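Local coordinates for protein O-ureido-L-serine synthase (Streptomyces lavendulae, PDB 3X44) that joins hydroxyurea to O-acetyl-L-serine with the help of pyridoxal phosphate, making O-ureido-L-serine on the pathway to the antibiotic D-cycloserine, at residues A[169-174]-A[195-200]; A[20-25]-A[255-260]; A[259-264]-A[300-305]. The protein carries 1 engineered substitution. All blocks are in the same frame, centred on the assembly; numbering follows the deposited sequence.

Interaction 1. Residues A[169-174]-A[195-200]; sequences LDHFVT and EVRVVA
From the pairing of His-171 with Arg-197 to that of Thr-174 with Ala-200, strands 171-174 and 197-200 run parallel, their axes 4.8 Å apart at closest and 17° from alignment. With helix 180-192 they form a beta-alpha-beta unit of the larger sheet, and the first strand ends at Thr-174, whose side chain is about 4 Å from that of the PLP-binding Thr-181. Arg-197, Phe-172 and Val-199 each use both N-H and C=O in the ladder: Arg-197 N bonds Asp-170 O at 2.8 Å, and Phe-172 N bonds Arg-197 O at 2.9 Å. Phe-172, Val-198 and Ala-200 pack on helix 180-192, whereas Val-173 and Val-199 meet helix 264-278; branched valines suit the extended backbone, and small Ala-200 suits a close helix. Val-196 CG2 lies 4.2 Å from Leu-169 CG, and its CG1, anti to the backbone N (chi1 179°), sits 4.1 Å from Phe-172 CB. His-171 and Arg-197 run alongside one another off the same face, Arg-197 CB 3.7 Å from His-171 ND1, while the guanidinium goes on to a salt bridge with Asp-238. That ND1, covered by this contact, has no polar partner in the model. A water donates to Asp-170 OD1 and weakly to Glu-195 O; OD2 of Asp-170 pairs with Arg-168. Backbone bonds and hydrocarbon thus carry the centre, with charge kept to the N-terminal end.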
loop_
_atom_site.group_PDB
_atom_site.type_symbol
_atom_site.label_atom_id
_atom_site.label_comp_id
_atom_site.label_asym_id
_atom_site.label_seq_id
_atom_site.Cartn_x
_atom_site.Cartn_y
_atom_site.Cartn_z
ATOM N N LEU A 169 -0.111 -0.349 22.796
ATOM C CA LEU A 169 0.005 -1.791 22.606
ATOM C C LEU A 169 0.550 -2.347 23.918
ATOM O O LEU A 169 1.635 -1.962 24.357
ATOM C CB LEU A 169 0.955 -2.136 21.449
ATOM C CG LEU A 169 1.131 -3.643 21.199
ATOM C CD1 LEU A 169 -0.216 -4.274 20.875
ATOM C CD2 LEU A 169 2.125 -3.876 20.061
ATOM N N ASP A 170 -0.208 -3.248 24.533
ATOM C CA ASP A 170 0.166 -3.842 25.815
ATOM C C ASP A 170 0.627 -5.295 25.803
ATOM O O ASP A 170 1.510 -5.666 26.573
ATOM C CB ASP A 170 -1.002 -3.711 26.792
ATOM C CG ASP A 170 -1.399 -2.276 27.020
ATOM O OD1 ASP A 170 -0.601 -1.532 27.623
ATOM O OD2 ASP A 170 -2.502 -1.891 26.584
ATOM N N HIS A 171 0.021 -6.126 24.958
ATOM C CA HIS A 171 0.402 -7.540 24.888
ATOM C C HIS A 171 0.480 -8.057 23.463
ATOM O O HIS A 171 -0.341 -7.696 22.621
ATOM C CB HIS A 171 -0.605 -8.418 25.628
ATOM C CG HIS A 171 -1.052 -7.864 26.940
ATOM N ND1 HIS A 171 -0.518 -8.278 28.141
ATOM C CD2 HIS A 171 -1.996 -6.942 27.242
ATOM C CE1 HIS A 171 -1.114 -7.632 29.128
ATOM N NE2 HIS A 171 -2.014 -6.816 28.609
ATOM N N PHE A 172 1.474 -8.904 23.210
ATOM C CA PHE A 172 1.664 -9.540 21.911
ATOM C C PHE A 172 1.473 -11.035 22.183
ATOM O O PHE A 172 2.199 -11.625 22.983
ATOM C CB PHE A 172 3.074 -9.285 21.375
ATOM C CG PHE A 172 3.394 -10.058 20.127
ATOM C CD1 PHE A 172 2.708 -9.804 18.941
ATOM C CD2 PHE A 172 4.363 -11.051 20.140
ATOM C CE1 PHE A 172 2.982 -10.529 17.785
ATOM C CE2 PHE A 172 4.645 -11.784 18.991
ATOM C CZ PHE A 172 3.953 -11.522 17.810
ATOM N N VAL A 173 0.509 -11.657 21.516
ATOM C CA VAL A 173 0.240 -13.069 21.767
ATOM C C VAL A 173 0.525 -14.012 20.615
ATOM O O VAL A 173 0.082 -13.793 19.492
ATOM C CB VAL A 173 -1.222 -13.269 22.193
ATOM C CG1 VAL A 173 -1.435 -14.693 22.655
ATOM C CG2 VAL A 173 -1.582 -12.274 23.293
ATOM N N THR A 174 1.249 -15.082 20.905
ATOM C CA THR A 174 1.570 -16.056 19.878
ATOM C C THR A 174 1.880 -17.431 20.450
ATOM O O THR A 174 2.280 -17.568 21.607
ATOM C CB THR A 174 2.802 -15.613 19.052
ATOM O OG1 THR A 174 3.134 -16.635 18.098
ATOM C CG2 THR A 174 3.998 -15.387 19.970
ATOM N N GLU A 195 8.046 -2.386 26.892
ATOM C CA GLU A 195 6.894 -2.365 27.787
ATOM C C GLU A 195 5.859 -3.417 27.401
ATOM O O GLU A 195 5.110 -3.900 28.254
ATOM C CB GLU A 195 6.237 -0.985 27.777
ATOM C CG GLU A 195 6.643 -0.104 28.941
ATOM C CD GLU A 195 7.861 0.739 28.627
ATOM O OE1 GLU A 195 8.593 0.395 27.672
ATOM O OE2 GLU A 195 8.087 1.746 29.333
ATOM N N VAL A 196 5.817 -3.761 26.116
ATOM C CA VAL A 196 4.878 -4.759 25.611
ATOM C C VAL A 196 5.159 -6.131 26.224
ATOM O O VAL A 196 6.305 -6.589 26.238
ATOM C CB VAL A 196 4.967 -4.888 24.075
ATOM C CG1 VAL A 196 3.992 -5.949 23.582
ATOM C CG2 VAL A 196 4.668 -3.549 23.416
ATOM N N ARG A 197 4.110 -6.783 26.726
ATOM C CA ARG A 197 4.248 -8.105 27.325
ATOM C C ARG A 197 4.177 -9.161 26.234
ATOM O O ARG A 197 3.192 -9.242 25.498
ATOM C CB ARG A 197 3.139 -8.357 28.359
ATOM C CG ARG A 197 3.384 -7.674 29.706
ATOM C CD ARG A 197 2.641 -8.366 30.847
ATOM N NE ARG A 197 3.376 -9.514 31.368
ATOM C CZ ARG A 197 4.335 -9.441 32.287
ATOM N NH1 ARG A 197 4.679 -8.266 32.795
ATOM N NH2 ARG A 197 4.950 -10.544 32.699
ATOM N N VAL A 198 5.233 -9.960 26.130
ATOM C CA VAL A 198 5.297 -11.017 25.136
ATOM C C VAL A 198 4.746 -12.299 25.745
ATOM O O VAL A 198 5.358 -12.901 26.629
ATOM C CB VAL A 198 6.749 -11.245 24.645
ATOM C CG1 VAL A 198 6.811 -12.477 23.753
ATOM C CG2 VAL A 198 7.234 -10.015 23.874
ATOM N N VAL A 199 3.579 -12.707 25.259
ATOM C CA VAL A 199 2.895 -13.895 25.753
ATOM C C VAL A 199 3.004 -15.076 24.798
ATOM O O VAL A 199 2.493 -15.026 23.680
ATOM C CB VAL A 199 1.390 -13.587 25.985
ATOM C CG1 VAL A 199 0.677 -14.805 26.540
ATOM C CG2 VAL A 199 1.249 -12.397 26.932
ATOM N N ALA A 200 3.657 -16.143 25.249
ATOM C CA ALA A 200 3.815 -17.347 24.428
ATOM C C ALA A 200 3.027 -18.490 25.051
ATOM O O ALA A 200 3.239 -18.843 26.208
ATOM C CB ALA A 200 5.295 -17.732 24.315
HETATM O O HOH W 1 2.156 -2.400 28.717
#

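Interaction 2. Residues A[20-25]-A[255-260]; sequences QRMAPE and AAEEGI
Glu-258 folds back at chi2 (-87°), turning its CD toward the backbone of Gln-20 to Met-22, while Arg-21 holds its CG between its own backbone N and carbonyl carbon (chi1 45°), close to Glu-257 O. The contact ties the loop linking antiparallel strands 16-18 and 28-33 to the C-terminal end of helix 244-257 in this type II PLP-enzyme fold. One carboxylate grips three successive amides: Gln-20 N bonds Glu-258 OE1 at 2.7 Å and Arg-21 N bonds Glu-258 OE2 at 2.7 Å, both from the syn side but some 20° out of the carboxylate plane. Met-22 N adds a second bond to that OE2, nearly along its C-O axis. Glutamate suits the place: its two oxygens serve three N-H groups, which would be expected to favour the charged form. Arg-21 NH1 donates 2.7 Å to Glu-257 O, which lies in the guanidinium plane, and also bonds Ala-84 O of the second subunit, so the arginine joins the helix end to that subunit. Glu-257 instead spends its carboxylate on Arg-253. Met-22, long and apolar, reaches between helices 244-257 and 264-278, its SD 3.7 Å from Glu-258 CG.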
loop_
_atom_site.group_PDB
_atom_site.type_symbol
_atom_site.label_atom_id
_atom_site.label_comp_id
_atom_site.label_asym_id
_atom_site.label_seq_id
_atom_site.Cartn_x
_atom_site.Cartn_y
_atom_site.Cartn_z
ATOM N N GLN A 20 -14.348 -6.825 16.377
ATOM C CA GLN A 20 -15.473 -5.938 16.638
ATOM C C GLN A 20 -16.423 -6.299 17.776
ATOM O O GLN A 20 -17.017 -5.406 18.379
ATOM C CB GLN A 20 -16.272 -5.761 15.348
ATOM C CG GLN A 20 -15.557 -4.915 14.310
ATOM C CD GLN A 20 -15.648 -3.432 14.617
ATOM O OE1 GLN A 20 -15.362 -2.997 15.736
ATOM N NE2 GLN A 20 -16.048 -2.647 13.626
ATOM N N ARG A 21 -16.584 -7.583 18.078
ATOM C CA ARG A 21 -17.493 -7.957 19.155
ATOM C C ARG A 21 -17.008 -9.026 20.133
ATOM O O ARG A 21 -17.600 -9.200 21.190
ATOM C CB ARG A 21 -18.846 -8.385 18.573
ATOM C CG ARG A 21 -18.759 -9.317 17.375
ATOM C CD ARG A 21 -20.139 -9.593 16.780
ATOM N NE ARG A 21 -20.668 -8.435 16.056
ATOM C CZ ARG A 21 -20.277 -8.068 14.840
ATOM N NH1 ARG A 21 -19.348 -8.768 14.200
ATOM N NH2 ARG A 21 -20.814 -7.001 14.262
ATOM N N MET A 22 -15.929 -9.727 19.806
ATOM C CA MET A 22 -15.439 -10.782 20.681
ATOM C C MET A 22 -14.660 -10.314 21.908
ATOM O O MET A 22 -14.603 -11.016 22.921
ATOM C CB MET A 22 -14.582 -11.762 19.880
ATOM C CG MET A 22 -15.384 -12.794 19.120
ATOM S SD MET A 22 -14.324 -13.837 18.116
ATOM C CE MET A 22 -13.561 -14.864 19.365
ATOM N N ALA A 23 -14.065 -9.134 21.826
ATOM C CA ALA A 23 -13.278 -8.613 22.938
ATOM C C ALA A 23 -14.095 -7.939 24.031
ATOM O O ALA A 23 -15.133 -7.341 23.763
ATOM C CB ALA A 23 -12.239 -7.634 22.414
ATOM N N PRO A 24 -13.636 -8.045 25.292
ATOM C CA PRO A 24 -14.347 -7.415 26.411
ATOM C C PRO A 24 -14.409 -5.906 26.150
ATOM O O PRO A 24 -13.431 -5.304 25.704
ATOM C CB PRO A 24 -13.493 -7.765 27.631
ATOM C CG PRO A 24 -12.689 -8.964 27.208
ATOM C CD PRO A 24 -12.445 -8.788 25.739
ATOM N N GLU A 25 -15.562 -5.303 26.426
ATOM C CA GLU A 25 -15.789 -3.876 26.186
ATOM C C GLU A 25 -14.672 -2.897 26.540
ATOM O O GLU A 25 -14.388 -1.978 25.769
ATOM C CB GLU A 25 -17.073 -3.426 26.890
ATOM C CG GLU A 25 -17.860 -2.376 26.117
ATOM C CD GLU A 25 -18.367 -1.248 27.000
ATOM O OE1 GLU A 25 -18.734 -1.521 28.165
ATOM O OE2 GLU A 25 -18.401 -0.089 26.529
ATOM N N ALA A 255 -14.831 -16.915 13.039
ATOM C CA ALA A 255 -15.478 -16.994 11.739
ATOM C C ALA A 255 -16.956 -16.603 11.782
ATOM O O ALA A 255 -17.439 -15.899 10.899
ATOM C CB ALA A 255 -15.324 -18.398 11.172
ATOM N N ALA A 256 -17.672 -17.038 12.814
ATOM C CA ALA A 256 -19.103 -16.743 12.924
ATOM C C ALA A 256 -19.470 -15.404 13.582
ATOM O O ALA A 256 -20.579 -14.883 13.376
ATOM C CB ALA A 256 -19.802 -17.890 13.659
ATOM N N GLU A 257 -18.547 -14.838 14.357
ATOM C CA GLU A 257 -18.816 -13.577 15.045
ATOM C C GLU A 257 -18.025 -12.389 14.509
ATOM O O GLU A 257 -18.346 -11.236 14.798
ATOM C CB GLU A 257 -18.547 -13.741 16.543
ATOM C CG GLU A 257 -19.517 -14.684 17.229
ATOM C CD GLU A 257 -19.129 -14.984 18.662
ATOM O OE1 GLU A 257 -18.711 -14.052 19.379
ATOM O OE2 GLU A 257 -19.248 -16.155 19.074
ATOM N N GLU A 258 -16.999 -12.663 13.715
ATOM C CA GLU A 258 -16.188 -11.583 13.175
ATOM C C GLU A 258 -15.930 -11.729 11.682
ATOM O O GLU A 258 -15.398 -10.821 11.041
ATOM C CB GLU A 258 -14.856 -11.510 13.930
ATOM C CG GLU A 258 -15.008 -11.386 15.442
ATOM C CD GLU A 258 -15.145 -9.943 15.895
ATOM O OE1 GLU A 258 -15.081 -9.036 15.033
ATOM O OE2 GLU A 258 -15.315 -9.717 17.110
ATOM N N GLY A 259 -16.312 -12.863 11.116
ATOM C CA GLY A 259 -16.072 -13.061 9.700
ATOM C C GLY A 259 -14.604 -13.337 9.406
ATOM O O GLY A 259 -14.125 -13.077 8.308
ATOM N N ILE A 260 -13.881 -13.843 10.396
ATOM C CA ILE A 260 -12.467 -14.172 10.207
ATOM C C ILE A 260 -12.309 -15.680 10.395
ATOM O O ILE A 260 -12.490 -16.206 11.495
ATOM C CB ILE A 260 -11.568 -13.417 11.207
ATOM C CG1 ILE A 260 -11.742 -11.909 11.017
ATOM C CG2 ILE A 260 -10.101 -13.777 10.968
ATOM C CD1 ILE A 260 -11.162 -11.075 12.137
#

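Interaction 3. Residues A[259-264]-A[300-305]; sequences GIFAGI and TFLFDG
Ile-264 meets Phe-301 and Leu-302 near the cofactor pocket, at the start of helix 264-278, whose next residue, Ser-265, binds pyridoxal phosphate. The side chain of Ile-264 lies about 7 Å from the bound O-ureidoserine aldimine, so the contact lies close to the pocket of this type II PLP enzyme. Gly-263 occupies the N-cap position of the helix, and the opposing residues form a short 3-10 turn in which Phe-303 N bonds Thr-300 O at 3.0 Å. Thr-300 OG1 has a partner of its own in Tyr-297 O.

No hydrogen bond crosses between the two segments; hydrocarbon does the work. The rings of Phe-261 and Phe-303 meet tip to tip, CZ of Phe-261 standing 3.6 Å from CZ of Phe-303. Phe-261 CZ comes in at the edge of the Phe-303 ring, and Phe-303 CE1 lies in the plane of the Phe-261 ring. Phe-261 has CG anti to the backbone N (chi1 -170°). Leu-302 lies beside this pair, its CD2 4.2 Å from Phe-261 CE1. Long side chains suit a place where two backbones stay well apart. On the second subunit, Leu-104 packs on Phe-261 and Lys-103 on Phe-303. Ile-264 and Leu-302 pass one another running in opposite senses, and CD1 of Ile-264 comes 4.0 Å from Leu-302 CB and 3.9 Å from Phe-301 CE2.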
loop_
_atom_site.group_PDB
_atom_site.type_symbol
_atom_site.label_atom_id
_atom_site.label_comp_id
_atom_site.label_asym_id
_atom_site.label_seq_id
_atom_site.Cartn_x
_atom_site.Cartn_y
_atom_site.Cartn_z
ATOM N N GLY A 259 -16.312 -12.863 11.116
ATOM C CA GLY A 259 -16.072 -13.061 9.700
ATOM C C GLY A 259 -14.604 -13.337 9.406
ATOM O O GLY A 259 -14.125 -13.077 8.308
ATOM N N ILE A 260 -13.881 -13.843 10.396
ATOM C CA ILE A 260 -12.467 -14.172 10.207
ATOM C C ILE A 260 -12.309 -15.680 10.395
ATOM O O ILE A 260 -12.490 -16.206 11.495
ATOM C CB ILE A 260 -11.568 -13.417 11.207
ATOM C CG1 ILE A 260 -11.742 -11.909 11.017
ATOM C CG2 ILE A 260 -10.101 -13.777 10.968
ATOM C CD1 ILE A 260 -11.162 -11.075 12.137
ATOM N N PHE A 261 -11.990 -16.363 9.297
ATOM C CA PHE A 261 -11.833 -17.811 9.275
ATOM C C PHE A 261 -10.361 -18.207 9.348
ATOM O O PHE A 261 -9.629 -18.081 8.371
ATOM C CB PHE A 261 -12.463 -18.362 7.993
ATOM C CG PHE A 261 -12.586 -19.853 7.969
ATOM C CD1 PHE A 261 -13.059 -20.542 9.083
ATOM C CD2 PHE A 261 -12.231 -20.572 6.829
ATOM C CE1 PHE A 261 -13.176 -21.923 9.064
ATOM C CE2 PHE A 261 -12.345 -21.955 6.798
ATOM C CZ PHE A 261 -12.818 -22.635 7.918
ATOM N N ALA A 262 -9.946 -18.710 10.506
ATOM C CA ALA A 262 -8.554 -19.087 10.727
ATOM C C ALA A 262 -8.391 -20.486 11.310
ATOM O O ALA A 262 -9.366 -21.133 11.688
ATOM C CB ALA A 262 -7.893 -18.057 11.640
ATOM N N GLY A 263 -7.144 -20.943 11.393
ATOM C CA GLY A 263 -6.877 -22.274 11.914
ATOM C C GLY A 263 -6.994 -22.430 13.422
ATOM O O GLY A 263 -7.455 -21.527 14.119
ATOM N N ILE A 264 -6.567 -23.587 13.921
ATOM C CA ILE A 264 -6.626 -23.886 15.346
ATOM C C ILE A 264 -5.677 -23.033 16.162
ATOM O O ILE A 264 -6.085 -22.421 17.146
ATOM C CB ILE A 264 -6.308 -25.360 15.633
ATOM C CG1 ILE A 264 -6.871 -26.245 14.524
ATOM C CG2 ILE A 264 -6.894 -25.759 16.974
ATOM C CD1 ILE A 264 -8.397 -26.320 14.505
ATOM N N THR A 300 -10.754 -31.512 9.947
ATOM C CA THR A 300 -10.314 -31.632 11.331
ATOM C C THR A 300 -11.472 -31.469 12.308
ATOM O O THR A 300 -12.603 -31.202 11.903
ATOM C CB THR A 300 -9.246 -30.585 11.643
ATOM O OG1 THR A 300 -9.854 -29.288 11.707
ATOM C CG2 THR A 300 -8.167 -30.590 10.550
ATOM N N PHE A 301 -11.186 -31.612 13.597
ATOM C CA PHE A 301 -12.234 -31.497 14.597
ATOM C C PHE A 301 -12.835 -30.103 14.658
ATOM O O PHE A 301 -13.765 -29.848 15.422
ATOM C CB PHE A 301 -11.721 -31.951 15.971
ATOM C CG PHE A 301 -10.857 -30.950 16.681
ATOM C CD1 PHE A 301 -11.077 -30.671 18.029
ATOM C CD2 PHE A 301 -9.784 -30.344 16.041
ATOM C CE1 PHE A 301 -10.234 -29.807 18.732
ATOM C CE2 PHE A 301 -8.935 -29.479 16.732
ATOM C CZ PHE A 301 -9.161 -29.211 18.083
ATOM N N LEU A 302 -12.307 -29.204 13.833
ATOM C CA LEU A 302 -12.825 -27.851 13.785
ATOM C C LEU A 302 -14.244 -27.924 13.232
ATOM O O LEU A 302 -15.090 -27.069 13.515
ATOM C CB LEU A 302 -11.958 -26.984 12.870
ATOM C CG LEU A 302 -12.544 -25.614 12.542
ATOM C CD1 LEU A 302 -12.662 -24.795 13.828
ATOM C CD2 LEU A 302 -11.655 -24.910 11.529
ATOM N N PHE A 303 -14.494 -28.965 12.446
ATOM C CA PHE A 303 -15.794 -29.160 11.834
ATOM C C PHE A 303 -16.565 -30.365 12.375
ATOM O O PHE A 303 -17.464 -30.889 11.709
ATOM C CB PHE A 303 -15.627 -29.264 10.315
ATOM C CG PHE A 303 -15.427 -27.931 9.645
ATOM C CD1 PHE A 303 -14.177 -27.315 9.650
ATOM C CD2 PHE A 303 -16.493 -27.285 9.018
ATOM C CE1 PHE A 303 -13.988 -26.078 9.042
ATOM C CE2 PHE A 303 -16.319 -26.050 8.408
ATOM C CZ PHE A 303 -15.065 -25.441 8.419
ATOM N N ASP A 304 -16.217 -30.801 13.584
ATOM C CA ASP A 304 -16.917 -31.921 14.210
ATOM C C ASP A 304 -18.357 -31.454 14.446
ATOM O O ASP A 304 -18.580 -30.382 15.005
ATOM C CB ASP A 304 -16.276 -32.277 15.556
ATOM C CG ASP A 304 -15.130 -33.276 15.423
ATOM O OD1 ASP A 304 -14.986 -33.905 14.349
ATOM O OD2 ASP A 304 -14.369 -33.428 16.404
ATOM N N GLY A 305 -19.324 -32.249 14.006
ATOM C CA GLY A 305 -20.719 -31.886 14.191
ATOM C C GLY A 305 -21.292 -30.953 13.138
ATOM O O GLY A 305 -22.468 -30.585 13.210
#

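Interaction 1 is a largely buried strand pairing within the larger sheet, where regular backbone bonds do the holding, and no other subunit touches it. Interactions 2 and 3 are only partly buried and both lie against the second subunit. They share Gly-259 and Ile-260, and Ala-255 CB packs on Phe-261 CD1 between them. Their chemistry differs: a carboxylate and a guanidinium bind backbone groups in interaction 2, while apolar tips meet in interaction 3. Helix 264-278 is common ground, receiving valines of interaction 1 and Met-22 of interaction 2, and beginning at Ile-264 in interaction 3. Interactions 1 and 3 each have one end near the cofactor site, whereas interaction 2 lies away from it.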